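PDB 7LBJ: geranyltranstransferase from Stenotrophomonas maltophilia, which probably makes farnesyl diphosphate by magnesium-dependent condensation of allylic and isopentenyl diphosphates, as other trans-prenyl diphosphate synthases do. Local coordinates for residues 13-18 / 285-290; 190-195 / 215-220; 273-278 / 291-296. One frame throughout, in Å; residues are numbered along the deposited sequence. Where two conformers were deposited one is given.

All three contacts join helices of the all-alpha polyprenyl synthase fold. Interaction 2 pairs the consecutive helices 176-201 and 206-233 about 8 Å from the centre of the chain, while interactions 1 and 3 lie about 16 Å from it and share helix 286-297. Centre to centre, interaction 2 is about 16 Å from interaction 1 and 11 Å from interaction 3, with 13 Å between interactions 1 and 3. Along the chain, interaction 2 is nested within interaction 1 and precedes interaction 3, whose segments alternate with those of interaction 1. Helix 286-297 thus packs on both helix 11-29 and helix 260-277, and Phe215 and Leu219 pack against Met274.

Interaction 1: 13-18 / 285-290; sequences VLFARW and ADALRA
The Phe15 ring meets helix 286-297 with its outer end: the carbonyl oxygen Ala287 O lies at the ring edge, in the ring plane, 3.4 Å from Phe15 CZ. Ala290 CB approaches the same end obliquely, 3.7 Å from Phe15 CZ and nearly as close to CE2, while CE1 reaches the methyl group of Ala287. The Trp18 indole also uses its edge, where Ala287 CB sits near the ring plane, 4.0 Å from both CZ3 and CH2 of the six-membered ring. Over one face of that indole, toward its rim, lies Leu14 O from its own helix, and Tyr61 stacks with it.

CG stands beside the backbone N in both aromatic residues (chi1 -68° for Phe15, -65° for Trp18), and both rings leave on the side facing helix 286-297. Leu14 adds a looser touch, its CD1 4.3 Å from Ala287 CB, so one methyl group is met by three large side chains of helix 11-29. The small alanines take these bulky groups with the helix axes still 10.9 Å apart and crossing at -84°. The contact is apolar except for Ala287 O, whose approach to the Phe15 edge would suit the slightly positive ring hydrogens.

Within helix 286-297, Arg289 NH1 makes a salt bridge with Asp286 OD1 (2.9 Å); its guanidinium also hydrogen-bonds to the carbonyls of Leu278, Tyr281 and Gly282 in the connection from helix 260-277. Helix 55-65 packs on both partners, Leu58 on Trp18, His65 on Leu14 and Ala62 on Ala287, while Phe15 continues onto Leu291 and Leu294 of helix 286-297.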
loop_
_atom_site.group_PDB
_atom_site.type_symbol
_atom_site.label_atom_id
_atom_site.label_comp_id
_atom_site.label_asym_id
_atom_site.label_seq_id
_atom_site.Cartn_x
_atom_site.Cartn_y
_atom_site.Cartn_z
ATOM N N VAL A 13 -5.589 32.607 -4.596
ATOM C CA VAL A 13 -6.410 32.446 -3.396
ATOM C C VAL A 13 -6.837 30.992 -3.221
ATOM O O VAL A 13 -6.806 30.451 -2.107
ATOM C CB VAL A 13 -7.618 33.401 -3.470
ATOM C CG1 VAL A 13 -8.752 32.931 -2.550
ATOM C CG2 VAL A 13 -7.187 34.832 -3.123
ATOM N N LEU A 14 -7.232 30.336 -4.312
ATOM C CA LEU A 14 -7.608 28.921 -4.245
ATOM C C LEU A 14 -6.452 28.054 -3.773
ATOM O O LEU A 14 -6.646 27.148 -2.947
ATOM C CB LEU A 14 -8.109 28.444 -5.609
ATOM C CG LEU A 14 -9.462 28.998 -6.064
ATOM C CD1 LEU A 14 -9.770 28.604 -7.507
ATOM C CD2 LEU A 14 -10.583 28.534 -5.117
ATOM N N PHE A 15 -5.245 28.290 -4.299
ATOM C CA PHE A 15 -4.110 27.457 -3.907
ATOM C C PHE A 15 -3.811 27.601 -2.421
ATOM O O PHE A 15 -3.509 26.613 -1.746
ATOM C CB PHE A 15 -2.858 27.806 -4.713
ATOM C CG PHE A 15 -2.930 27.440 -6.178
ATOM C CD1 PHE A 15 -3.988 26.709 -6.691
ATOM C CD2 PHE A 15 -1.916 27.840 -7.040
ATOM C CE1 PHE A 15 -4.035 26.388 -8.050
ATOM C CE2 PHE A 15 -1.957 27.519 -8.393
ATOM C CZ PHE A 15 -3.018 26.787 -8.895
ATOM N N ALA A 16 -3.862 28.830 -1.899
ATOM C CA ALA A 16 -3.680 29.028 -0.461
ATOM C C ALA A 16 -4.771 28.313 0.339
ATOM O O ALA A 16 -4.490 27.636 1.337
ATOM C CB ALA A 16 -3.658 30.525 -0.145
ATOM N N ARG A 17 -6.027 28.453 -0.086
ATOM C CA ARG A 17 -7.122 27.798 0.621
ATOM C C ARG A 17 -6.966 26.279 0.611
ATOM O O ARG A 17 -7.175 25.616 1.638
ATOM C CB ARG A 17 -8.451 28.217 -0.008
ATOM C CG ARG A 17 -9.666 27.507 0.532
ATOM C CD ARG A 17 -10.861 27.760 -0.364
ATOM N NE ARG A 17 -11.238 29.166 -0.385
ATOM C CZ ARG A 17 -12.288 29.663 0.252
ATOM N NH1 ARG A 17 -13.101 28.891 0.956
ATOM N NH2 ARG A 17 -12.532 30.967 0.178
ATOM N N TRP A 18 -6.596 25.706 -0.539
ATOM C CA TRP A 18 -6.453 24.251 -0.636
ATOM C C TRP A 18 -5.212 23.738 0.093
ATOM O O TRP A 18 -5.234 22.627 0.645
ATOM C CB TRP A 18 -6.409 23.834 -2.110
ATOM C CG TRP A 18 -7.690 24.116 -2.836
ATOM C CD1 TRP A 18 -8.933 24.218 -2.296
ATOM C CD2 TRP A 18 -7.847 24.318 -4.245
ATOM N NE1 TRP A 18 -9.859 24.474 -3.274
ATOM C CE2 TRP A 18 -9.220 24.534 -4.485
ATOM C CE3 TRP A 18 -6.963 24.316 -5.328
ATOM C CZ2 TRP A 18 -9.736 24.767 -5.771
ATOM C CZ3 TRP A 18 -7.474 24.551 -6.605
ATOM C CH2 TRP A 18 -8.846 24.772 -6.812
ATOM N N ALA A 285 -11.236 26.660 -15.434
ATOM C CA ALA A 285 -9.956 25.993 -15.651
ATOM C C ALA A 285 -8.752 26.837 -15.236
ATOM O O ALA A 285 -7.617 26.385 -15.427
ATOM C CB ALA A 285 -9.795 25.589 -17.122
ATOM N N ASP A 286 -8.960 28.037 -14.670
ATOM C CA ASP A 286 -7.817 28.882 -14.330
ATOM C C ASP A 286 -6.914 28.242 -13.282
ATOM O O ASP A 286 -5.696 28.467 -13.304
ATOM C CB ASP A 286 -8.281 30.266 -13.854
ATOM C CG ASP A 286 -8.581 31.211 -15.010
ATOM O OD1 ASP A 286 -8.244 30.875 -16.165
ATOM O OD2 ASP A 286 -9.142 32.296 -14.768
ATOM N N ALA A 287 -7.475 27.465 -12.345
ATOM C CA ALA A 287 -6.634 26.801 -11.354
ATOM C C ALA A 287 -5.727 25.767 -12.020
ATOM O O ALA A 287 -4.512 25.745 -11.778
ATOM C CB ALA A 287 -7.496 26.155 -10.267
ATOM N N LEU A 288 -6.288 24.914 -12.877
ATOM C CA LEU A 288 -5.441 23.969 -13.604
ATOM C C LEU A 288 -4.414 24.707 -14.453
ATOM O O LEU A 288 -3.243 24.310 -14.509
ATOM C CB LEU A 288 -6.284 23.046 -14.486
ATOM C CG LEU A 288 -6.908 21.813 -13.845
ATOM C CD1 LEU A 288 -7.692 21.048 -14.895
ATOM C CD2 LEU A 288 -5.830 20.921 -13.235
ATOM N N ARG A 289 -4.831 25.794 -15.111
ATOM C CA ARG A 289 -3.897 26.542 -15.947
ATOM C C ARG A 289 -2.728 27.046 -15.124
ATOM O O ARG A 289 -1.585 27.048 -15.592
ATOM C CB ARG A 289 -4.594 27.717 -16.623
ATOM C CG ARG A 289 -5.464 27.351 -17.814
ATOM C CD ARG A 289 -6.233 28.604 -18.282
ATOM N NE ARG A 289 -7.145 28.279 -19.371
ATOM C CZ ARG A 289 -8.452 28.503 -19.365
ATOM N NH1 ARG A 289 -9.046 29.160 -18.376
ATOM N NH2 ARG A 289 -9.182 28.079 -20.392
ATOM N N ALA A 290 -2.995 27.455 -13.879
ATOM C CA ALA A 290 -1.937 28.012 -13.051
ATOM C C ALA A 290 -1.013 26.939 -12.506
ATOM O O ALA A 290 0.161 27.227 -12.235
ATOM C CB ALA A 290 -2.534 28.845 -11.906
#

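Interaction 2: 190-195 / 215-220; sequences LIRAAV and FADALG
Apolar packing carries the middle of this contact, where Ala216 CB sits against Val195 and lies 3.7 Å from its CG2. Ile191 uses two branches. Its CG2 reaches the carbonyl oxygen Ala216 O at 3.7 Å and also meets Leu219 CD2, the two side chains crossing at about a right angle. Its other branch ends in CD1, which rests 3.8 Å from Gly220 CA, directly on the backbone of the facing helix. With Ala216 and Gly220 presenting so little bulk, the axes come within 8.5 Å, and the CA atoms of Arg192 and Ala216 are 5.1 Å apart. These are the consecutive helices 176-201 and 206-233, which run roughly antiparallel, at 143°, as a helical hairpin inside the all-alpha prenyl synthase fold.

The aliphatic part of Arg192 extends this packing toward the partly exposed border. Its CG lies 3.7 Å from the backbone Asp217 N, and its CD lies beside Asp217 OD1. The chain is bent at chi3 (65°), which turns NE off the line of the preceding carbons.

Arg192 and Asp217 lie side by side and point the same way, with Asp217 CG over one face of the guanidinium and the two planes 42° apart. Arg192 NH1 and Asp217 OD1 are 4.0 Å apart, but the oxygen stands well out of the guanidinium plane and no N-H is aimed at it. The salt bridge of Arg192 is instead made by NH2 to Asp213, one turn earlier.

This chemistry implies an interhelical seam that is apolar where buried and charged at its border: small residues let the backbones come close, and Arg192 has two acidic side chains nearby, whose negative charge would be expected to stabilise its positive one.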
loop_
_atom_site.group_PDB
_atom_site.type_symbol
_atom_site.label_atom_id
_atom_site.label_comp_id
_atom_site.label_asym_id
_atom_site.label_seq_id
_atom_site.Cartn_x
_atom_site.Cartn_y
_atom_site.Cartn_z
ATOM N N LEU A 190 1.342 9.080 -11.150
ATOM C CA LEU A 190 0.596 9.588 -9.995
ATOM C C LEU A 190 0.064 10.993 -10.243
ATOM O O LEU A 190 -0.999 11.351 -9.723
ATOM C CB LEU A 190 1.473 9.562 -8.750
ATOM C CG LEU A 190 0.862 10.027 -7.430
ATOM C CD1 LEU A 190 -0.293 9.091 -7.036
ATOM C CD2 LEU A 190 1.967 10.022 -6.371
ATOM N N ILE A 191 0.773 11.794 -11.042
ATOM C CA ILE A 191 0.256 13.100 -11.429
ATOM C C ILE A 191 -0.997 12.955 -12.287
ATOM O O ILE A 191 -1.986 13.682 -12.089
ATOM C CB ILE A 191 1.367 13.906 -12.125
ATOM C CG1 ILE A 191 2.288 14.479 -11.041
ATOM C CG2 ILE A 191 0.774 15.016 -12.996
ATOM C CD1 ILE A 191 3.645 15.011 -11.579
ATOM N N ARG A 192 -0.993 12.012 -13.239
ATOM C CA ARG A 192 -2.210 11.750 -14.009
ATOM C C ARG A 192 -3.315 11.192 -13.120
ATOM O O ARG A 192 -4.489 11.523 -13.307
ATOM C CB ARG A 192 -1.924 10.793 -15.166
ATOM C CG ARG A 192 -1.055 11.427 -16.258
ATOM C CD ARG A 192 -0.432 10.350 -17.116
ATOM N NE ARG A 192 -1.442 9.602 -17.863
ATOM C CZ ARG A 192 -1.161 8.589 -18.670
ATOM N NH1 ARG A 192 0.082 8.158 -18.824
ATOM N NH2 ARG A 192 -2.147 7.994 -19.338
ATOM N N ALA A 193 -2.967 10.351 -12.142
ATOM C CA ALA A 193 -4.000 9.845 -11.233
ATOM C C ALA A 193 -4.667 10.978 -10.472
ATOM O O ALA A 193 -5.886 10.957 -10.259
ATOM C CB ALA A 193 -3.412 8.829 -10.244
ATOM N N ALA A 194 -3.889 11.972 -10.039
ATOM C CA ALA A 194 -4.477 13.059 -9.270
ATOM C C ALA A 194 -5.522 13.790 -10.100
ATOM O O ALA A 194 -6.647 14.014 -9.639
ATOM C CB ALA A 194 -3.399 14.027 -8.786
ATOM N N VAL A 195 -5.184 14.117 -11.350
ATOM C CA VAL A 195 -6.149 14.799 -12.215
ATOM C C VAL A 195 -7.350 13.899 -12.494
ATOM O O VAL A 195 -8.500 14.354 -12.479
ATOM C CB VAL A 195 -5.456 15.251 -13.511
ATOM C CG1 VAL A 195 -6.496 15.712 -14.574
ATOM C CG2 VAL A 195 -4.425 16.363 -13.177
ATOM N N PHE A 215 -3.600 16.591 -20.790
ATOM C CA PHE A 215 -3.018 17.724 -20.073
ATOM C C PHE A 215 -2.105 17.238 -18.947
ATOM O O PHE A 215 -0.973 17.718 -18.783
ATOM C CB PHE A 215 -4.155 18.595 -19.527
ATOM C CG PHE A 215 -3.722 19.633 -18.498
ATOM C CD1 PHE A 215 -3.269 20.882 -18.897
ATOM C CD2 PHE A 215 -3.791 19.352 -17.144
ATOM C CE1 PHE A 215 -2.889 21.837 -17.948
ATOM C CE2 PHE A 215 -3.425 20.296 -16.193
ATOM C CZ PHE A 215 -2.969 21.542 -16.595
ATOM N N ALA A 216 -2.585 16.279 -18.156
ATOM C CA ALA A 216 -1.832 15.841 -16.984
ATOM C C ALA A 216 -0.572 15.089 -17.394
ATOM O O ALA A 216 0.446 15.133 -16.687
ATOM C CB ALA A 216 -2.716 14.950 -16.095
ATOM N N ASP A 217 -0.641 14.360 -18.504
ATOM C CA ASP A 217 0.537 13.679 -19.034
ATOM C C ASP A 217 1.630 14.697 -19.354
ATOM O O ASP A 217 2.783 14.548 -18.935
ATOM C CB ASP A 217 0.131 12.892 -20.282
ATOM C CG ASP A 217 1.189 11.894 -20.740
ATOM O OD1 ASP A 217 2.034 11.475 -19.931
ATOM O OD2 ASP A 217 1.163 11.516 -21.933
ATOM N N ALA A 218 1.272 15.754 -20.087
ATOM C CA ALA A 218 2.255 16.797 -20.400
ATOM C C ALA A 218 2.773 17.479 -19.140
ATOM O O ALA A 218 3.972 17.788 -19.046
ATOM C CB ALA A 218 1.657 17.830 -21.360
ATOM N N LEU A 219 1.890 17.730 -18.155
ATOM C CA LEU A 219 2.323 18.421 -16.943
ATOM C C LEU A 219 3.368 17.620 -16.171
ATOM O O LEU A 219 4.344 18.191 -15.653
ATOM C CB LEU A 219 1.117 18.730 -16.041
ATOM C CG LEU A 219 1.379 19.647 -14.847
ATOM C CD1 LEU A 219 0.153 20.497 -14.592
ATOM C CD2 LEU A 219 1.693 18.836 -13.610
ATOM N N GLY A 220 3.165 16.305 -16.046
ATOM C CA GLY A 220 4.104 15.503 -15.291
ATOM C C GLY A 220 5.491 15.517 -15.906
ATOM O O GLY A 220 6.496 15.577 -15.191
#

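Interaction 3: 273-278 / 291-296; sequences RMQSIL and LATLAV
Met274 and Ala292 centre a small, partly buried packing contact between the end of helix 260-277 and helix 286-297, antiparallel neighbours late in the chain joined by a short connection. Their axes run at 176° and stay 10.4 Å apart, a gap spanned mainly by the long Met274 side chain. Its SD lies 3.7 Å from Ala292 CB. A bend at chi3 (-67°) then carries CE to Val296 CG2, also at 3.7 Å, as the two side chains slide past each other in opposite directions.

On the more open border, Gln275 is bent at chi2 (-57°), which turns CD back; its amide NE2 lies 3.6 Å from Ala292 CB. That nitrogen is 3.9 Å from Thr293 OG1, too far for a bond; both atoms instead hydrogen-bond to the backbone oxygen of Arg289, so one carbonyl gathers two polar groups from the two helices.

Helix 206-233 lies against the Met274 side, with Phe215 and Leu219 touching that residue. Leu291 packs on helix 55-65, while Val296 continues along helix 260-277 to Ala271 and Leu267.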
loop_
_atom_site.group_PDB
_atom_site.type_symbol
_atom_site.label_atom_id
_atom_site.label_comp_id
_atom_site.label_asym_id
_atom_site.label_seq_id
_atom_site.Cartn_x
_atom_site.Cartn_y
_atom_site.Cartn_z
ATOM N N ARG A 273 1.610 23.363 -25.052
ATOM C CA ARG A 273 0.693 22.247 -25.236
ATOM C C ARG A 273 -0.351 22.212 -24.125
ATOM O O ARG A 273 -1.548 22.066 -24.386
ATOM C CB ARG A 273 1.469 20.928 -25.272
ATOM C CG ARG A 273 0.634 19.776 -25.811
ATOM C CD ARG A 273 1.206 18.452 -25.341
ATOM N NE ARG A 273 2.569 18.253 -25.833
ATOM C CZ ARG A 273 3.283 17.158 -25.608
ATOM N NH1 ARG A 273 2.777 16.124 -24.935
ATOM N NH2 ARG A 273 4.532 17.096 -26.062
ATOM N N MET A 274 0.086 22.371 -22.876
ATOM C CA MET A 274 -0.854 22.339 -21.760
ATOM C C MET A 274 -1.917 23.418 -21.909
ATOM O O MET A 274 -3.111 23.146 -21.747
ATOM C CB MET A 274 -0.106 22.479 -20.427
ATOM C CG MET A 274 0.635 21.205 -20.049
ATOM S SD MET A 274 1.392 21.302 -18.416
ATOM C CE MET A 274 2.639 22.574 -18.722
ATOM N N GLN A 275 -1.509 24.651 -22.239
ATOM C CA GLN A 275 -2.495 25.717 -22.365
ATOM C C GLN A 275 -3.457 25.460 -23.526
ATOM O O GLN A 275 -4.658 25.718 -23.400
ATOM C CB GLN A 275 -1.798 27.067 -22.503
ATOM C CG GLN A 275 -0.959 27.454 -21.247
ATOM C CD GLN A 275 -1.751 27.495 -19.924
ATOM O OE1 GLN A 275 -2.890 27.971 -19.874
ATOM N NE2 GLN A 275 -1.129 27.009 -18.842
ATOM N N SER A 276 -2.961 24.924 -24.652
ATOM C CA SER A 276 -3.841 24.648 -25.793
ATOM C C SER A 276 -4.914 23.610 -25.464
ATOM O O SER A 276 -6.016 23.653 -26.037
ATOM C CB SER A 276 -3.022 24.152 -26.990
ATOM O OG SER A 276 -2.648 22.783 -26.779
ATOM N N ILE A 277 -4.598 22.643 -24.600
ATOM C CA ILE A 277 -5.560 21.577 -24.295
ATOM C C ILE A 277 -6.754 22.143 -23.548
ATOM O O ILE A 277 -7.891 21.696 -23.747
ATOM C CB ILE A 277 -4.892 20.437 -23.502
ATOM C CG1 ILE A 277 -3.826 19.754 -24.360
ATOM C CG2 ILE A 277 -5.936 19.370 -23.047
ATOM C CD1 ILE A 277 -2.820 18.952 -23.539
ATOM N N LEU A 278 -6.525 23.149 -22.698
ATOM C CA LEU A 278 -7.590 23.734 -21.892
ATOM C C LEU A 278 -8.184 24.996 -22.503
ATOM O O LEU A 278 -8.963 25.685 -21.833
ATOM C CB LEU A 278 -7.075 24.062 -20.485
ATOM C CG LEU A 278 -6.451 22.928 -19.674
ATOM C CD1 LEU A 278 -6.126 23.383 -18.247
ATOM C CD2 LEU A 278 -7.363 21.698 -19.665
ATOM N N LEU A 291 -1.512 25.713 -12.319
ATOM C CA LEU A 291 -0.616 24.618 -11.957
ATOM C C LEU A 291 0.328 24.293 -13.106
ATOM O O LEU A 291 1.503 23.988 -12.885
ATOM C CB LEU A 291 -1.414 23.374 -11.542
ATOM C CG LEU A 291 -2.254 23.534 -10.276
ATOM C CD1 LEU A 291 -3.163 22.325 -10.043
ATOM C CD2 LEU A 291 -1.352 23.769 -9.065
ATOM N N ALA A 292 -0.164 24.384 -14.343
ATOM C CA ALA A 292 0.704 24.208 -15.501
ATOM C C ALA A 292 1.799 25.270 -15.523
ATOM O O ALA A 292 2.974 24.963 -15.752
ATOM C CB ALA A 292 -0.125 24.249 -16.787
ATOM N N THR A 293 1.431 26.528 -15.274
ATOM C CA THR A 293 2.430 27.590 -15.228
ATOM C C THR A 293 3.435 27.363 -14.103
ATOM O O THR A 293 4.635 27.564 -14.292
ATOM C CB THR A 293 1.730 28.943 -15.070
ATOM O OG1 THR A 293 0.832 29.137 -16.174
ATOM C CG2 THR A 293 2.741 30.088 -15.010
ATOM N N LEU A 294 2.970 26.936 -12.922
ATOM C CA LEU A 294 3.902 26.649 -11.830
ATOM C C LEU A 294 4.859 25.520 -12.196
ATOM O O LEU A 294 6.039 25.561 -11.844
ATOM C CB LEU A 294 3.141 26.287 -10.557
ATOM C CG LEU A 294 2.471 27.463 -9.843
ATOM C CD1 LEU A 294 1.708 26.941 -8.626
ATOM C CD2 LEU A 294 3.483 28.548 -9.443
ATOM N N ALA A 295 4.367 24.501 -12.904
ATOM C CA ALA A 295 5.240 23.399 -13.286
ATOM C C ALA A 295 6.346 23.856 -14.231
ATOM O O ALA A 295 7.415 23.240 -14.274
ATOM C CB ALA A 295 4.423 22.273 -13.925
ATOM N N VAL A 296 6.130 24.939 -14.968
ATOM C CA VAL A 296 7.061 25.359 -16.012
ATOM C C VAL A 296 7.960 26.492 -15.523
ATOM O O VAL A 296 9.104 26.639 -15.978
ATOM C CB VAL A 296 6.266 25.766 -17.265
ATOM C CG1 VAL A 296 7.132 26.499 -18.266
ATOM C CG2 VAL A 296 5.627 24.513 -17.887
#